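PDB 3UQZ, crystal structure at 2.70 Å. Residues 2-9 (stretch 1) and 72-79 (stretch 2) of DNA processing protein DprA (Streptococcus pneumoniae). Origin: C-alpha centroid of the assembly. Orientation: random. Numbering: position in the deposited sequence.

Stretch 1 2-9: KITNYEIY
Stretch 2, residues 72-79: PSFSILDD

A carboxamide carries a donor and an acceptor on one planar group, so a single asparagine can clamp a helix start to a turn. In DprA, Lys2 to Thr4 run extended into a helix that starts at Asn5 and continues beyond Tyr9. Thr4 (chi1 p) caps it, OG1 accepting a weak bond from Glu7 N at 3.5 Å, while Ile8 N reaches Thr4 O at 3.0 Å and Tyr9 N reaches Asn5 O at 3.1 Å.

Strand Ser73–Ser75 crosses at 86°, the axes approaching to 9.2 Å, and passes into a type I turn, Ser75 to Asp78, closed by Asp78 N to Ser75 O at 3.0 Å. The CA atoms of Asn5 and Ser75 lie 6.3 Å apart.

The CA-to-CB bond of Asn5 (chi1 m, chi2 -2°) points toward the second stretch. Its OD1 accepts from Ser75 OG (chi1 p) at 2.6 Å; that hydroxyl also accepts from Leu77 N at 3.3 Å. Asn5 ND2 donates to Asp78 OD2 at 3.0 Å and to a water at 2.6 Å, which also contacts Ser73 OG at 2.7 Å. Asp78 (chi1 m) is doubly used, OD2 also accepting from Ser75 N at 3.0 Å.

Beside this network, buried Ile8 (m, t) sets CD1 3.8 Å from Ser75 CB and 3.9 Å from CD1 of Leu77 (m, t), an apolar flank. The contact buries 250 Å² in total.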

# COMPACT_ATOMS: atom_id res chain seq x y z
N LYS A 2 -17.47 25.18 43.96
CA LYS A 2 -16.54 24.09 43.67
C LYS A 2 -17.06 23.35 42.44
O LYS A 2 -18.20 22.86 42.47
CB LYS A 2 -16.40 23.15 44.90
CG LYS A 2 -15.52 21.92 44.69
CD LYS A 2 -14.03 22.20 44.89
CE LYS A 2 -13.20 20.96 44.69
NZ LYS A 2 -11.76 21.22 44.95
N ILE A 3 -16.26 23.30 41.36
CA ILE A 3 -16.65 22.59 40.14
C ILE A 3 -16.37 21.09 40.32
O ILE A 3 -15.22 20.66 40.27
CB ILE A 3 -16.04 23.16 38.82
CG1 ILE A 3 -16.17 24.70 38.74
CG2 ILE A 3 -16.67 22.48 37.59
CD1 ILE A 3 -15.19 25.36 37.77
N THR A 4 -17.45 20.32 40.56
CA THR A 4 -17.42 18.86 40.73
C THR A 4 -17.82 18.23 39.38
O THR A 4 -18.13 18.98 38.44
CB THR A 4 -18.40 18.43 41.86
OG1 THR A 4 -19.71 18.88 41.55
CG2 THR A 4 -17.99 18.95 43.22
N ASN A 5 -17.86 16.88 39.28
CA ASN A 5 -18.28 16.21 38.04
C ASN A 5 -19.74 16.54 37.71
O ASN A 5 -20.06 16.75 36.53
CB ASN A 5 -18.06 14.70 38.08
CG ASN A 5 -16.62 14.26 38.06
OD1 ASN A 5 -15.68 15.07 37.97
ND2 ASN A 5 -16.42 12.94 38.18
N TYR A 6 -20.60 16.65 38.75
CA TYR A 6 -22.01 17.04 38.58
C TYR A 6 -22.11 18.46 38.00
O TYR A 6 -22.97 18.72 37.16
CB TYR A 6 -22.79 16.94 39.91
CG TYR A 6 -24.17 17.57 39.83
CD1 TYR A 6 -25.21 16.93 39.17
CD2 TYR A 6 -24.41 18.85 40.34
CE1 TYR A 6 -26.46 17.54 39.02
CE2 TYR A 6 -25.65 19.46 40.19
CZ TYR A 6 -26.67 18.80 39.55
OH TYR A 6 -27.90 19.40 39.43
N GLU A 7 -21.23 19.37 38.47
CA GLU A 7 -21.21 20.75 38.01
C GLU A 7 -20.76 20.84 36.56
O GLU A 7 -21.36 21.61 35.80
CB GLU A 7 -20.39 21.66 38.93
CG GLU A 7 -21.02 21.85 40.30
CD GLU A 7 -22.29 22.67 40.37
OE1 GLU A 7 -22.60 23.40 39.40
OE2 GLU A 7 -22.99 22.58 41.40
N ILE A 8 -19.78 19.99 36.16
CA ILE A 8 -19.31 19.90 34.78
C ILE A 8 -20.52 19.56 33.88
O ILE A 8 -20.77 20.26 32.90
CB ILE A 8 -18.14 18.89 34.63
CG1 ILE A 8 -16.83 19.45 35.27
CG2 ILE A 8 -17.91 18.54 33.17
CD1 ILE A 8 -15.70 18.43 35.53
N TYR A 9 -21.31 18.53 34.27
CA TYR A 9 -22.53 18.13 33.57
C TYR A 9 -23.54 19.27 33.54
O TYR A 9 -24.10 19.55 32.48
CB TYR A 9 -23.15 16.87 34.22
CG TYR A 9 -24.29 16.27 33.43
CD1 TYR A 9 -24.13 15.92 32.09
CD2 TYR A 9 -25.53 16.02 34.03
CE1 TYR A 9 -25.18 15.37 31.36
CE2 TYR A 9 -26.58 15.46 33.30
CZ TYR A 9 -26.39 15.13 31.97
OH TYR A 9 -27.42 14.58 31.25
N PRO A 72 -22.66 5.74 35.96
CA PRO A 72 -21.46 6.35 36.56
C PRO A 72 -20.66 7.19 35.55
O PRO A 72 -20.94 7.13 34.35
CB PRO A 72 -20.65 5.14 37.07
CG PRO A 72 -21.12 4.01 36.25
CD PRO A 72 -22.56 4.27 35.93
N SER A 73 -19.69 7.97 36.04
CA SER A 73 -18.89 8.84 35.20
C SER A 73 -17.52 9.14 35.79
O SER A 73 -17.23 8.75 36.92
CB SER A 73 -19.64 10.15 34.94
OG SER A 73 -20.04 10.79 36.14
N PHE A 74 -16.68 9.80 34.99
CA PHE A 74 -15.35 10.29 35.34
C PHE A 74 -15.04 11.48 34.44
O PHE A 74 -15.56 11.55 33.32
CB PHE A 74 -14.26 9.20 35.26
CG PHE A 74 -13.91 8.67 33.88
CD1 PHE A 74 -12.85 9.20 33.16
CD2 PHE A 74 -14.64 7.62 33.32
CE1 PHE A 74 -12.55 8.73 31.88
CE2 PHE A 74 -14.33 7.14 32.04
CZ PHE A 74 -13.28 7.70 31.33
N SER A 75 -14.25 12.44 34.95
CA SER A 75 -13.92 13.66 34.21
C SER A 75 -12.41 13.80 34.02
O SER A 75 -11.65 13.05 34.62
CB SER A 75 -14.46 14.89 34.94
OG SER A 75 -13.76 15.14 36.15
N ILE A 76 -12.00 14.82 33.24
CA ILE A 76 -10.61 15.17 33.00
C ILE A 76 -9.87 15.56 34.31
O ILE A 76 -8.65 15.63 34.33
CB ILE A 76 -10.52 16.23 31.86
CG1 ILE A 76 -9.12 16.25 31.18
CG2 ILE A 76 -11.01 17.61 32.31
CD1 ILE A 76 -9.09 16.70 29.69
N LEU A 77 -10.62 15.79 35.42
CA LEU A 77 -10.09 16.14 36.74
C LEU A 77 -9.70 14.89 37.55
O LEU A 77 -8.85 14.97 38.43
CB LEU A 77 -11.10 17.00 37.55
CG LEU A 77 -11.53 18.38 36.95
CD1 LEU A 77 -12.58 19.05 37.84
CD2 LEU A 77 -10.35 19.33 36.70
N ASP A 78 -10.32 13.74 37.23
CA ASP A 78 -10.09 12.45 37.88
C ASP A 78 -8.80 11.76 37.44
O ASP A 78 -8.37 11.90 36.30
CB ASP A 78 -11.31 11.54 37.72
CG ASP A 78 -12.57 12.09 38.39
OD1 ASP A 78 -12.46 12.69 39.49
OD2 ASP A 78 -13.67 11.92 37.82
N ASP A 79 -8.21 11.00 38.37
CA ASP A 79 -6.96 10.24 38.22
C ASP A 79 -7.04 9.16 37.15
O ASP A 79 -6.04 8.87 36.49
CB ASP A 79 -6.55 9.58 39.56
CG ASP A 79 -6.85 10.38 40.82
OD1 ASP A 79 -8.05 10.56 41.14
OD2 ASP A 79 -5.89 10.76 41.52
O HOH W 1 -18.50 11.33 38.27